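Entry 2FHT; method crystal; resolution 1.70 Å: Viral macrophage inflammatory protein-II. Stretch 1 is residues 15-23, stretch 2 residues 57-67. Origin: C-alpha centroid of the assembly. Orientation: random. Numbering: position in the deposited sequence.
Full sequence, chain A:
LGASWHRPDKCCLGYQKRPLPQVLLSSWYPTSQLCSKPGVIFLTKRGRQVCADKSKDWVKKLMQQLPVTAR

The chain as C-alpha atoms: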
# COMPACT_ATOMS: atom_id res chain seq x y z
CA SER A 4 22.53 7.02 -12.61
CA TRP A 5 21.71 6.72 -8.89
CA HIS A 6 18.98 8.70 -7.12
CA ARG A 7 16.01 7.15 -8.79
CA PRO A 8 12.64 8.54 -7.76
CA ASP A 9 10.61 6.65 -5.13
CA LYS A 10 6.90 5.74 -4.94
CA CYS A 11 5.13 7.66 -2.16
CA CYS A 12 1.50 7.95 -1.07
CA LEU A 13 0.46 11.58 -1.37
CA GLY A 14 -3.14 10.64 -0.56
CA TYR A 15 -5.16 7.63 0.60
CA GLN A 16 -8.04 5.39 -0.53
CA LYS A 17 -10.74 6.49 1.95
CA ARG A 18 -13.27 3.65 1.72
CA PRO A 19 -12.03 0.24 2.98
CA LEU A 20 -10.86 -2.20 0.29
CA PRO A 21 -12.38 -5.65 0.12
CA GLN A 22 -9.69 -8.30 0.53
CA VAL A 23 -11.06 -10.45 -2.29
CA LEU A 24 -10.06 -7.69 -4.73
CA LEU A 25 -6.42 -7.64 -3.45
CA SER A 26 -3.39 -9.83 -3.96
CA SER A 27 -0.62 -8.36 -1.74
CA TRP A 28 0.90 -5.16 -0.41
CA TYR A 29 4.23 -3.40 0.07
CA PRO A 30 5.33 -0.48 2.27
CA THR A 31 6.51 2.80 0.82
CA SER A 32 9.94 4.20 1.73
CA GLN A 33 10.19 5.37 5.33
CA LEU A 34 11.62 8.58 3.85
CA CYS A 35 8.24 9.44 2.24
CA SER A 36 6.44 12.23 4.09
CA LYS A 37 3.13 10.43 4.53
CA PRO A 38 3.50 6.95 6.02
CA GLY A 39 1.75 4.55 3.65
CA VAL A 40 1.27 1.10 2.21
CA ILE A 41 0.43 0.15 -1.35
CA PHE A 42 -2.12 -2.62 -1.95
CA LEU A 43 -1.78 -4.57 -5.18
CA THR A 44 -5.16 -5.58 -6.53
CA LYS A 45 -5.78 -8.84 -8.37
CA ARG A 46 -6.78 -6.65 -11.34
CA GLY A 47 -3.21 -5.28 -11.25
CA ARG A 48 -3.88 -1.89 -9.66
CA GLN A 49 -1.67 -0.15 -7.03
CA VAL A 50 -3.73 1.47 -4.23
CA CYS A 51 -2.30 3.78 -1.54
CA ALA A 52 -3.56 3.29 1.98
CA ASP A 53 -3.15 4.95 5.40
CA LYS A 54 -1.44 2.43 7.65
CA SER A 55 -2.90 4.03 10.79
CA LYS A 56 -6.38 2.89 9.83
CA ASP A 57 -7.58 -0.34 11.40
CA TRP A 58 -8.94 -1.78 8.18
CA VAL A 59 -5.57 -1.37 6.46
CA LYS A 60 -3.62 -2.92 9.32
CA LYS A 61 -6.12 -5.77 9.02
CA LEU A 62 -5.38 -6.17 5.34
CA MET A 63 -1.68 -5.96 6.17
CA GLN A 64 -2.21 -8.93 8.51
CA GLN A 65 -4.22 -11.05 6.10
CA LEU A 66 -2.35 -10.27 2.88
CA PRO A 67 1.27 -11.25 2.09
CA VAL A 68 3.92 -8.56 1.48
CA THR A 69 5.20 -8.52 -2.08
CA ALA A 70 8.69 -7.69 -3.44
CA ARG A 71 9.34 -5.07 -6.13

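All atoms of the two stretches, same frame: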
# COMPACT_ATOMS: atom_id res chain seq x y z
N TYR A 15 -4.72 8.99 0.28
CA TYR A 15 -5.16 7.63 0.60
C TYR A 15 -6.56 7.24 0.10
O TYR A 15 -7.43 8.09 -0.09
CB TYR A 15 -5.16 7.47 2.12
CG TYR A 15 -3.92 7.92 2.83
CD1 TYR A 15 -2.71 7.29 2.61
CD2 TYR A 15 -3.98 8.89 3.81
CE1 TYR A 15 -1.59 7.60 3.36
CE2 TYR A 15 -2.88 9.21 4.57
CZ TYR A 15 -1.68 8.56 4.35
OH TYR A 15 -0.58 8.86 5.12
N GLN A 16 -6.75 5.94 -0.13
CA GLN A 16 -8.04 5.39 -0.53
C GLN A 16 -8.85 5.53 0.75
O GLN A 16 -8.48 4.95 1.76
CB GLN A 16 -7.90 3.91 -0.85
CG GLN A 16 -9.16 3.25 -1.36
CD GLN A 16 -9.34 3.44 -2.86
OE1 GLN A 16 -9.02 4.50 -3.41
NE2 GLN A 16 -9.86 2.41 -3.53
N LYS A 17 -9.94 6.28 0.74
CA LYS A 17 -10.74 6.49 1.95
C LYS A 17 -11.57 5.28 2.40
O LYS A 17 -11.52 4.85 3.55
CB LYS A 17 -11.68 7.69 1.79
CG LYS A 17 -11.30 8.68 0.70
CD LYS A 17 -11.77 8.20 -0.68
CE LYS A 17 -11.70 9.33 -1.71
NZ LYS A 17 -12.43 10.54 -1.25
N ARG A 18 -12.39 4.79 1.48
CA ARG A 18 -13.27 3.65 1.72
C ARG A 18 -12.49 2.34 1.74
O ARG A 18 -11.74 2.05 0.83
CB ARG A 18 -14.33 3.60 0.62
CG ARG A 18 -13.73 3.85 -0.78
CD ARG A 18 -14.75 4.00 -1.91
NE ARG A 18 -14.13 4.32 -3.20
CZ ARG A 18 -13.48 3.45 -3.98
NH1 ARG A 18 -13.34 2.18 -3.61
NH2 ARG A 18 -12.98 3.84 -5.14
N PRO A 19 -12.68 1.53 2.79
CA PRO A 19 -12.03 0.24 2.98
C PRO A 19 -12.07 -0.64 1.72
O PRO A 19 -13.05 -0.65 0.95
CB PRO A 19 -12.84 -0.37 4.12
CG PRO A 19 -13.11 0.82 4.97
CD PRO A 19 -13.52 1.86 3.96
N LEU A 20 -10.96 -1.33 1.45
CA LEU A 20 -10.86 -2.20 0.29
C LEU A 20 -11.21 -3.62 0.66
O LEU A 20 -10.78 -4.13 1.69
CB LEU A 20 -9.44 -2.19 -0.27
CG LEU A 20 -8.89 -0.92 -0.91
CD1 LEU A 20 -7.36 -0.96 -0.87
CD2 LEU A 20 -9.42 -0.77 -2.35
N PRO A 21 -12.00 -4.28 -0.18
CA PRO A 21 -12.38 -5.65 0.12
C PRO A 21 -11.22 -6.59 -0.25
O PRO A 21 -10.74 -6.59 -1.39
CB PRO A 21 -13.62 -5.85 -0.74
CG PRO A 21 -13.31 -5.02 -1.97
CD PRO A 21 -12.70 -3.76 -1.37
N GLN A 22 -10.79 -7.38 0.72
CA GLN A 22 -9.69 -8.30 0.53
C GLN A 22 -9.71 -9.11 -0.74
O GLN A 22 -8.67 -9.32 -1.35
CB GLN A 22 -9.59 -9.27 1.70
CG GLN A 22 -8.50 -10.32 1.50
CD GLN A 22 -8.28 -11.18 2.70
OE1 GLN A 22 -9.23 -11.63 3.33
NE2 GLN A 22 -7.02 -11.43 3.03
N VAL A 23 -10.89 -9.61 -1.10
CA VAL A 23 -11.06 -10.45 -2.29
C VAL A 23 -10.69 -9.76 -3.60
O VAL A 23 -10.59 -10.40 -4.64
CB VAL A 23 -12.51 -11.07 -2.33
CG1 VAL A 23 -12.78 -11.79 -3.65
CG2 VAL A 23 -12.68 -12.05 -1.16
N ASP A 57 -7.39 1.04 10.99
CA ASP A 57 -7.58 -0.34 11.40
C ASP A 57 -7.84 -1.29 10.25
O ASP A 57 -7.34 -2.41 10.27
CB ASP A 57 -8.69 -0.45 12.43
CG ASP A 57 -8.35 0.28 13.70
OD1 ASP A 57 -9.27 0.93 14.27
OD2 ASP A 57 -7.18 0.21 14.14
N TRP A 58 -8.66 -0.88 9.29
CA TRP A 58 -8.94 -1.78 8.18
C TRP A 58 -7.67 -2.08 7.38
O TRP A 58 -7.48 -3.20 6.94
CB TRP A 58 -10.08 -1.27 7.28
CG TRP A 58 -9.82 -0.01 6.45
CD1 TRP A 58 -10.15 1.27 6.80
CD2 TRP A 58 -9.33 0.05 5.09
NE1 TRP A 58 -9.91 2.12 5.74
CE2 TRP A 58 -9.41 1.41 4.68
CE3 TRP A 58 -8.83 -0.89 4.18
CZ2 TRP A 58 -9.02 1.84 3.41
CZ3 TRP A 58 -8.44 -0.47 2.91
CH2 TRP A 58 -8.53 0.89 2.54
N VAL A 59 -6.77 -1.11 7.25
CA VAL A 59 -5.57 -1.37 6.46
C VAL A 59 -4.61 -2.27 7.20
O VAL A 59 -3.95 -3.10 6.58
CB VAL A 59 -4.85 -0.09 5.94
CG1 VAL A 59 -5.83 0.92 5.42
CG2 VAL A 59 -3.98 0.48 6.97
N LYS A 60 -4.51 -2.10 8.51
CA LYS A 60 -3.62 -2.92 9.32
C LYS A 60 -4.12 -4.36 9.32
O LYS A 60 -3.34 -5.30 9.42
CB LYS A 60 -3.53 -2.35 10.74
CG LYS A 60 -2.99 -0.93 10.72
CD LYS A 60 -2.42 -0.49 12.05
CE LYS A 60 -3.48 0.08 12.93
NZ LYS A 60 -2.85 0.66 14.12
N LYS A 61 -5.42 -4.49 9.11
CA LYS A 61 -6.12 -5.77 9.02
C LYS A 61 -5.71 -6.41 7.71
O LYS A 61 -5.38 -7.60 7.65
CB LYS A 61 -7.63 -5.51 9.00
CG LYS A 61 -8.44 -6.33 9.98
CD LYS A 61 -9.88 -5.83 9.98
CE LYS A 61 -9.95 -4.35 10.38
NZ LYS A 61 -11.33 -3.79 10.25
N LEU A 62 -5.78 -5.64 6.64
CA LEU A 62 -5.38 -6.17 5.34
C LEU A 62 -3.89 -6.52 5.35
O LEU A 62 -3.47 -7.45 4.68
CB LEU A 62 -5.67 -5.16 4.23
CG LEU A 62 -7.14 -5.02 3.79
CD1 LEU A 62 -7.31 -3.84 2.85
CD2 LEU A 62 -7.58 -6.33 3.13
N MET A 63 -3.10 -5.73 6.07
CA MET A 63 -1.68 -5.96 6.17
C MET A 63 -1.43 -7.31 6.84
O MET A 63 -0.49 -8.02 6.49
CB MET A 63 -1.00 -4.83 6.93
CG MET A 63 -0.92 -3.54 6.13
SD MET A 63 -0.54 -2.09 7.15
CE MET A 63 1.15 -2.36 7.58
N GLN A 64 -2.30 -7.66 7.79
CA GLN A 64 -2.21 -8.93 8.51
C GLN A 64 -2.57 -10.05 7.57
O GLN A 64 -1.81 -11.00 7.40
CB GLN A 64 -3.23 -9.00 9.64
CG GLN A 64 -2.92 -8.26 10.91
CD GLN A 64 -3.89 -8.64 12.03
OE1 GLN A 64 -3.59 -8.48 13.20
NE2 GLN A 64 -5.03 -9.21 11.67
N GLN A 65 -3.77 -9.98 6.99
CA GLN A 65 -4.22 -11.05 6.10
C GLN A 65 -3.55 -11.24 4.74
O GLN A 65 -3.58 -12.34 4.20
CB GLN A 65 -5.73 -11.02 5.94
CG GLN A 65 -6.33 -9.67 5.79
CD GLN A 65 -7.84 -9.71 5.94
OE1 GLN A 65 -8.57 -9.51 4.97
NE2 GLN A 65 -8.32 -9.98 7.16
N LEU A 66 -2.99 -10.17 4.18
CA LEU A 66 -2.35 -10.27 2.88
C LEU A 66 -0.84 -10.44 3.02
O LEU A 66 -0.27 -10.03 4.03
CB LEU A 66 -2.62 -9.01 2.05
CG LEU A 66 -4.04 -8.71 1.55
CD1 LEU A 66 -4.03 -7.33 0.93
CD2 LEU A 66 -4.50 -9.75 0.54
N PRO A 67 -0.19 -11.07 2.03
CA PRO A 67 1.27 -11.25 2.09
C PRO A 67 1.96 -10.00 1.51
O PRO A 67 1.36 -9.27 0.70
CB PRO A 67 1.50 -12.45 1.17
CG PRO A 67 0.49 -12.22 0.11
CD PRO A 67 -0.75 -11.83 0.89

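This is a mainly apolar contact in which an irregular segment, residues 15-23, lies against one side of the C-terminal helix, with a single tryptophan supplying the largest share of the buried surface and no clear hydrogen bond joining the two stretches. Trp 58, in the first turn of that helix, points its CA-to-CB bond toward the loop, and, with chi1 at 68° (p), the indole lies against the backbone from Gln 16 to Leu 20. The best-defined interaction is a CH-pi contact: Pro 19 CA sits 3.2 Å from the centroid of the six-membered ring of Trp 58, only 7° off the ring normal, so the backbone carbon rests almost squarely over the face. The proline ring extends the same packing, with Pro 19 CG 3.5 Å from Trp 58 CD1. Gln 16 contributes its carbonyl rather than its side-chain end, which leads away; Gln 16 O lies at the indole edge, 3.6 Å from Trp 58 CZ2.

One helical turn later, Leu 62 continues the surface that Trp 58 begins. A backbone hydrogen bond from Leu 62 N to Trp 58 O, 3.0 Å, is part of the helix that places them one turn apart. Leu 20 bridges the two helix residues: its CB is 3.8 Å from Trp 58 CZ3 and 4.1 Å from Leu 62 CD1. Beyond it, extended Gln 22 (chi1 and chi2 both t) lays its aliphatic part on the helix, Gln 22 CB being 3.8 Å from Leu 62 CD2, and its amide reaches Leu 66, with Gln 22 NE2 3.9 Å from Leu 66 CD2.

The rule is one of spacing: Trp 58 and Leu 62 of the helix, then Leu 66 just past its end, successively meet the other segment as it advances from Gln 16 to Gln 22. Pro 21 and Val 23, whose CA-to-CB bonds point away, make no contact with the helix.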